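Local atomic coordinates of putative transcriptional regulator (Bacillus cytotoxicus NVH 391-98, PDB entry 3K4H), a protein that probably regulates transcription as a LacI-type DNA-binding regulator whose core binds glucose units and would sense a carbohydrate effector. Residues A118-A123 with S154-L159; Y248-E253 with I272-K277. All coordinates share one frame; numbering follows the deposited sequence.

Contact 1: residues A118-A123 with S154-L159; sequences AAREVA and SDALKL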
loop_
_atom_site.group_PDB
_atom_site.type_symbol
_atom_site.label_atom_id
_atom_site.label_comp_id
_atom_site.label_asym_id
_atom_site.label_seq_id
_atom_site.Cartn_x
_atom_site.Cartn_y
_atom_site.Cartn_z
ATOM N N ALA A 118 -2.668 8.488 2.787
ATOM C CA ALA A 118 -3.414 9.644 2.304
ATOM C C ALA A 118 -3.664 10.567 3.497
ATOM O O ALA A 118 -3.349 11.753 3.415
ATOM C CB ALA A 118 -4.683 9.247 1.610
ATOM N N ALA A 119 -4.144 10.007 4.617
ATOM C CA ALA A 119 -4.476 10.766 5.837
ATOM C C ALA A 119 -3.241 11.369 6.489
ATOM O O ALA A 119 -3.276 12.498 6.960
ATOM C CB ALA A 119 -5.243 9.903 6.835
ATOM N N ARG A 120 -2.150 10.625 6.512
ATOM C CA ARG A 120 -0.883 11.180 6.938
ATOM C C ARG A 120 -0.575 12.421 6.130
ATOM O O ARG A 120 -0.170 13.424 6.685
ATOM C CB ARG A 120 0.248 10.156 6.736
ATOM C CG ARG A 120 0.576 9.326 7.938
ATOM C CD ARG A 120 1.828 9.842 8.605
ATOM N NE ARG A 120 2.730 8.751 8.997
ATOM C CZ ARG A 120 4.058 8.840 9.015
ATOM N NH1 ARG A 120 4.675 9.961 8.671
ATOM N NH2 ARG A 120 4.773 7.798 9.381
ATOM N N GLU A 121 -0.759 12.348 4.812
ATOM C CA GLU A 121 -0.356 13.433 3.931
ATOM C C GLU A 121 -1.241 14.661 4.139
ATOM O O GLU A 121 -0.735 15.795 4.216
ATOM C CB GLU A 121 -0.392 12.993 2.483
ATOM C CG GLU A 121 0.794 12.166 2.026
ATOM C CD GLU A 121 0.543 11.500 0.678
ATOM O OE1 GLU A 121 -0.621 11.457 0.222
ATOM O OE2 GLU A 121 1.506 11.002 0.068
ATOM N N VAL A 122 -2.549 14.435 4.247
ATOM C CA VAL A 122 -3.479 15.498 4.583
ATOM C C VAL A 122 -3.077 16.179 5.905
ATOM O O VAL A 122 -3.129 17.407 6.018
ATOM C CB VAL A 122 -4.937 14.971 4.646
ATOM C CG1 VAL A 122 -5.871 15.994 5.244
ATOM C CG2 VAL A 122 -5.429 14.622 3.258
ATOM N N ALA A 123 -2.674 15.384 6.899
ATOM C CA ALA A 123 -2.363 15.936 8.203
ATOM C C ALA A 123 -1.045 16.689 8.128
ATOM O O ALA A 123 -0.894 17.749 8.751
ATOM C CB ALA A 123 -2.330 14.854 9.264
ATOM N N SER A 154 -3.545 10.611 13.110
ATOM C CA SER A 154 -3.131 10.445 14.479
ATOM C C SER A 154 -1.601 10.339 14.598
ATOM O O SER A 154 -0.988 11.078 15.384
ATOM C CB SER A 154 -3.855 9.235 15.078
ATOM O OG SER A 154 -3.303 8.855 16.325
ATOM N N ASP A 155 -0.988 9.443 13.821
ATOM C CA ASP A 155 0.467 9.278 13.826
ATOM C C ASP A 155 1.155 10.553 13.392
ATOM O O ASP A 155 2.151 10.960 13.986
ATOM C CB ASP A 155 0.918 8.121 12.918
ATOM C CG ASP A 155 0.694 6.747 13.545
ATOM O OD1 ASP A 155 0.510 6.643 14.779
ATOM O OD2 ASP A 155 0.692 5.755 12.792
ATOM N N ALA A 156 0.614 11.182 12.353
ATOM C CA ALA A 156 1.172 12.428 11.833
ATOM C C ALA A 156 1.241 13.485 12.938
ATOM O O ALA A 156 2.250 14.206 13.062
ATOM C CB ALA A 156 0.387 12.924 10.623
ATOM N N LEU A 157 0.195 13.539 13.761
ATOM C CA LEU A 157 0.150 14.493 14.872
ATOM C C LEU A 157 1.160 14.167 15.944
ATOM O O LEU A 157 1.829 15.076 16.444
ATOM C CB LEU A 157 -1.255 14.627 15.478
ATOM C CG LEU A 157 -2.401 15.175 14.616
ATOM C CD1 LEU A 157 -3.559 15.496 15.493
ATOM C CD2 LEU A 157 -2.027 16.397 13.839
ATOM N N LYS A 158 1.286 12.883 16.283
ATOM C CA LYS A 158 2.279 12.462 17.296
ATOM C C LYS A 158 3.701 12.631 16.816
ATOM O O LYS A 158 4.595 12.794 17.607
ATOM C CB LYS A 158 2.078 11.016 17.756
ATOM C CG LYS A 158 0.730 10.740 18.412
ATOM C CD LYS A 158 0.691 9.329 18.972
ATOM C CE LYS A 158 -0.737 8.810 19.132
ATOM N NZ LYS A 158 -0.724 7.313 19.209
ATOM N N LEU A 159 3.912 12.589 15.515
ATOM C CA LEU A 159 5.251 12.742 14.985
ATOM C C LEU A 159 5.716 14.189 14.964
ATOM O O LEU A 159 6.905 14.450 14.974
ATOM C CB LEU A 159 5.390 12.067 13.604
ATOM C CG LEU A 159 5.455 10.525 13.670
ATOM C CD1 LEU A 159 5.056 9.868 12.365
ATOM C CD2 LEU A 159 6.822 10.011 14.145
#

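Contact 2: residues Y248-E253 with I272-K277; sequences YQLGYE and IIIPHK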
loop_
_atom_site.group_PDB
_atom_site.type_symbol
_atom_site.label_atom_id
_atom_site.label_comp_id
_atom_site.label_asym_id
_atom_site.label_seq_id
_atom_site.Cartn_x
_atom_site.Cartn_y
_atom_site.Cartn_z
ATOM N N TYR A 248 -13.733 5.172 -9.357
ATOM C CA TYR A 248 -14.044 4.385 -10.529
ATOM C C TYR A 248 -13.025 3.256 -10.659
ATOM O O TYR A 248 -13.379 2.102 -10.912
ATOM C CB TYR A 248 -14.001 5.292 -11.760
ATOM C CG TYR A 248 -14.106 4.595 -13.093
ATOM C CD1 TYR A 248 -15.335 4.476 -13.732
ATOM C CD2 TYR A 248 -12.980 4.049 -13.720
ATOM C CE1 TYR A 248 -15.447 3.846 -14.973
ATOM C CE2 TYR A 248 -13.074 3.411 -14.952
ATOM C CZ TYR A 248 -14.317 3.326 -15.571
ATOM O OH TYR A 248 -14.464 2.695 -16.778
ATOM N N GLN A 249 -11.749 3.593 -10.502
ATOM C CA GLN A 249 -10.690 2.625 -10.727
ATOM C C GLN A 249 -10.719 1.575 -9.606
ATOM O O GLN A 249 -10.434 0.397 -9.864
ATOM C CB GLN A 249 -9.332 3.310 -10.859
ATOM C CG GLN A 249 -8.444 2.699 -11.936
ATOM C CD GLN A 249 -9.011 2.783 -13.391
ATOM O OE1 GLN A 249 -9.403 3.860 -13.875
ATOM N NE2 GLN A 249 -9.000 1.641 -14.096
ATOM N N LEU A 250 -11.125 1.984 -8.397
ATOM C CA LEU A 250 -11.335 1.041 -7.316
ATOM C C LEU A 250 -12.314 -0.013 -7.797
ATOM O O LEU A 250 -12.092 -1.187 -7.588
ATOM C CB LEU A 250 -11.887 1.721 -6.051
ATOM C CG LEU A 250 -11.021 2.640 -5.176
ATOM C CD1 LEU A 250 -11.884 3.182 -4.035
ATOM C CD2 LEU A 250 -9.761 1.962 -4.616
ATOM N N GLY A 251 -13.386 0.417 -8.461
ATOM C CA GLY A 251 -14.456 -0.476 -8.894
ATOM C C GLY A 251 -14.004 -1.384 -10.011
ATOM O O GLY A 251 -14.218 -2.596 -9.971
ATOM N N TYR A 252 -13.334 -0.787 -10.989
ATOM C CA TYR A 252 -12.966 -1.460 -12.208
ATOM C C TYR A 252 -11.985 -2.544 -11.836
ATOM O O TYR A 252 -12.164 -3.721 -12.167
ATOM C CB TYR A 252 -12.297 -0.449 -13.105
ATOM C CG TYR A 252 -11.952 -0.934 -14.484
ATOM C CD1 TYR A 252 -12.804 -0.675 -15.554
ATOM C CD2 TYR A 252 -10.762 -1.617 -14.738
ATOM C CE1 TYR A 252 -12.491 -1.095 -16.845
ATOM C CE2 TYR A 252 -10.454 -2.058 -16.025
ATOM C CZ TYR A 252 -11.323 -1.780 -17.068
ATOM O OH TYR A 252 -11.042 -2.163 -18.347
ATOM N N GLU A 253 -10.955 -2.130 -11.111
ATOM C CA GLU A 253 -9.954 -3.036 -10.636
ATOM C C GLU A 253 -10.513 -4.116 -9.683
ATOM O O GLU A 253 -10.092 -5.267 -9.755
ATOM C CB GLU A 253 -8.776 -2.261 -10.036
ATOM C CG GLU A 253 -7.424 -2.845 -10.488
ATOM C CD GLU A 253 -7.132 -2.611 -11.961
ATOM O OE1 GLU A 253 -7.444 -1.513 -12.462
ATOM O OE2 GLU A 253 -6.584 -3.515 -12.627
ATOM N N ILE A 272 -4.408 -4.696 -4.254
ATOM C CA ILE A 272 -4.201 -3.720 -5.338
ATOM C C ILE A 272 -4.398 -2.297 -4.833
ATOM O O ILE A 272 -5.470 -1.955 -4.355
ATOM C CB ILE A 272 -5.142 -4.001 -6.541
ATOM C CG1 ILE A 272 -4.915 -5.442 -7.020
ATOM C CG2 ILE A 272 -4.892 -3.025 -7.653
ATOM C CD1 ILE A 272 -5.606 -5.860 -8.322
ATOM N N ILE A 273 -3.369 -1.461 -4.926
ATOM C CA ILE A 273 -3.456 -0.114 -4.364
ATOM C C ILE A 273 -3.626 0.928 -5.463
ATOM O O ILE A 273 -2.723 1.112 -6.296
ATOM C CB ILE A 273 -2.235 0.222 -3.478
ATOM C CG1 ILE A 273 -2.092 -0.783 -2.335
ATOM C CG2 ILE A 273 -2.330 1.642 -2.918
ATOM C CD1 ILE A 273 -3.332 -0.987 -1.481
ATOM N N ILE A 274 -4.774 1.603 -5.458
ATOM C CA ILE A 274 -5.108 2.607 -6.464
ATOM C C ILE A 274 -4.651 3.970 -5.940
ATOM O O ILE A 274 -4.902 4.303 -4.780
ATOM C CB ILE A 274 -6.655 2.594 -6.740
ATOM C CG1 ILE A 274 -7.041 1.648 -7.882
ATOM C CG2 ILE A 274 -7.179 3.963 -7.104
ATOM C CD1 ILE A 274 -6.843 0.186 -7.605
ATOM N N PRO A 275 -3.994 4.783 -6.780
ATOM C CA PRO A 275 -3.501 6.067 -6.304
ATOM C C PRO A 275 -4.594 7.035 -5.904
ATOM O O PRO A 275 -5.686 7.063 -6.498
ATOM C CB PRO A 275 -2.785 6.646 -7.514
ATOM C CG PRO A 275 -2.536 5.496 -8.414
ATOM C CD PRO A 275 -3.733 4.618 -8.211
ATOM N N HIS A 276 -4.263 7.840 -4.903
ATOM C CA HIS A 276 -5.084 8.944 -4.453
ATOM C C HIS A 276 -4.370 10.254 -4.785
ATOM O O HIS A 276 -3.196 10.241 -5.110
ATOM C CB HIS A 276 -5.288 8.832 -2.953
ATOM C CG HIS A 276 -4.025 8.986 -2.163
ATOM N ND1 HIS A 276 -3.185 7.926 -1.892
ATOM C CD2 HIS A 276 -3.459 10.075 -1.588
ATOM C CE1 HIS A 276 -2.160 8.353 -1.177
ATOM N NE2 HIS A 276 -2.303 9.652 -0.976
ATOM N N LYS A 277 -5.082 11.375 -4.709
ATOM C CA LYS A 277 -4.511 12.695 -4.967
ATOM C C LYS A 277 -5.191 13.729 -4.085
ATOM O O LYS A 277 -6.408 13.864 -4.093
ATOM C CB LYS A 277 -4.752 13.083 -6.413
ATOM C CG LYS A 277 -3.620 13.835 -7.024
ATOM C CD LYS A 277 -4.134 14.754 -8.111
ATOM C CE LYS A 277 -2.980 15.424 -8.867
ATOM N NZ LYS A 277 -2.816 14.640 -10.120
#

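Contact 1: residues A118-A123 with S154-L159
A123 and A156 meet methyl to methyl, CB to CB at 3.6 Å, and this pair marks the close-packed part of the contact. The small residues let the two helices come near, with R120 CA 5.5 Å from A156 CA. The local axes approach to 8.5 Å and cross at -43°. A156 CB also receives the aliphatic part of R120: chi2 (-102°) turns CD toward it, to 4.0 Å. No hydrogen bond links the two segments directly, but Y116 OH bonds to D155 OD2 and, weakly, to R120 NE. Helices 115-128 and 144-159 flank strand 134-138 in sequence, an alpha-beta-alpha succession in the C-terminal half of a periplasmic-binding-protein-like core; on the sheet side, A119 and V122 rest on M197 of strand 195-198. Beyond the alanines the contact changes character. The guanidinium of R120, farther out, has L159 CD1 3.5 Å above one face, displaced toward the rim, and the two side chains cross at about a right angle. D155 contributes less: its CB stands 4.4 Å from R120 NE, in an oblique position. This partly exposed side faces the second subunit: reciprocal salt bridges between the subunits join R120 NH2 of each to D155 OD2 of the other, and L159 packs on L159 of the second subunit.

Contact 2: residues Y248-E253 with I272-K277
I274 projects from the chain toward helix 247-264 and meets three of its residues with different atoms. Its CB lies 3.8 Å from CD2 of L250, and the two side chains cross obliquely. The leucine's chi1 (-72°) puts CG beside the backbone N; although the bond from CA to CB does not aim at I274, CD2, a methyl whose position chi2 sets, is the atom that reaches I274 CB. CG1 and CD1 of I274 meet two further residues of the helix. CG1 is 4.1 Å from CB of Q249, whose amide end leads away from the contact, and CD1 is 4.0 Å from CB of E253. I274 therefore touches Q249, L250 and E253, about one turn of helix, which fits its having the largest share of the buried surface.

I272, two residues earlier, points to the same side and takes the next part of E253. Here the side chains cross at about a right angle, with CG2 of I272 3.8 Å from CG of E253 and CD1 somewhat farther. The glutamate thus packs through its methylenes, CB against CD1 of I274 and CG against I272, while its charge is met across the dimer: OE2 forms a salt bridge with K270 of the second subunit. No hydrogen bond joins the segments.

I273, with its side chain turned away from the helix, pairs with a strand of the second subunit in an antiparallel ladder, so the sheet continues across the interface. L250 also touches bound glucose and F27. The arrangement is that of a helix packed against the last strand of this chain's parallel sheet, where the chain leaves for the other lobe beside the sugar pocket, as in the LacI family's periplasmic-binding-protein fold.

The contacts follow in series along the chain, contact 1 closing before contact 2 opens, and their centres lie 22 Å apart. Contact 1 pairs two helices of the lobe built on the mixed sheet. Contact 2 sets helix 247-264 against strand 271-273, one of the two outermost strands of the parallel sheet within this chain, and its segment 272-277 then runs on to strand 277-279 of the mixed sheet, linking the two lobes. The two contacts meet directly: H276 NE2 makes a probable hydrogen bond of 2.7 Å with E121 OE1, and packs on A118. Both contacts touch the second subunit, so each lobe takes part in the dimer interface, while contact 2 alone includes a sugar-pocket residue.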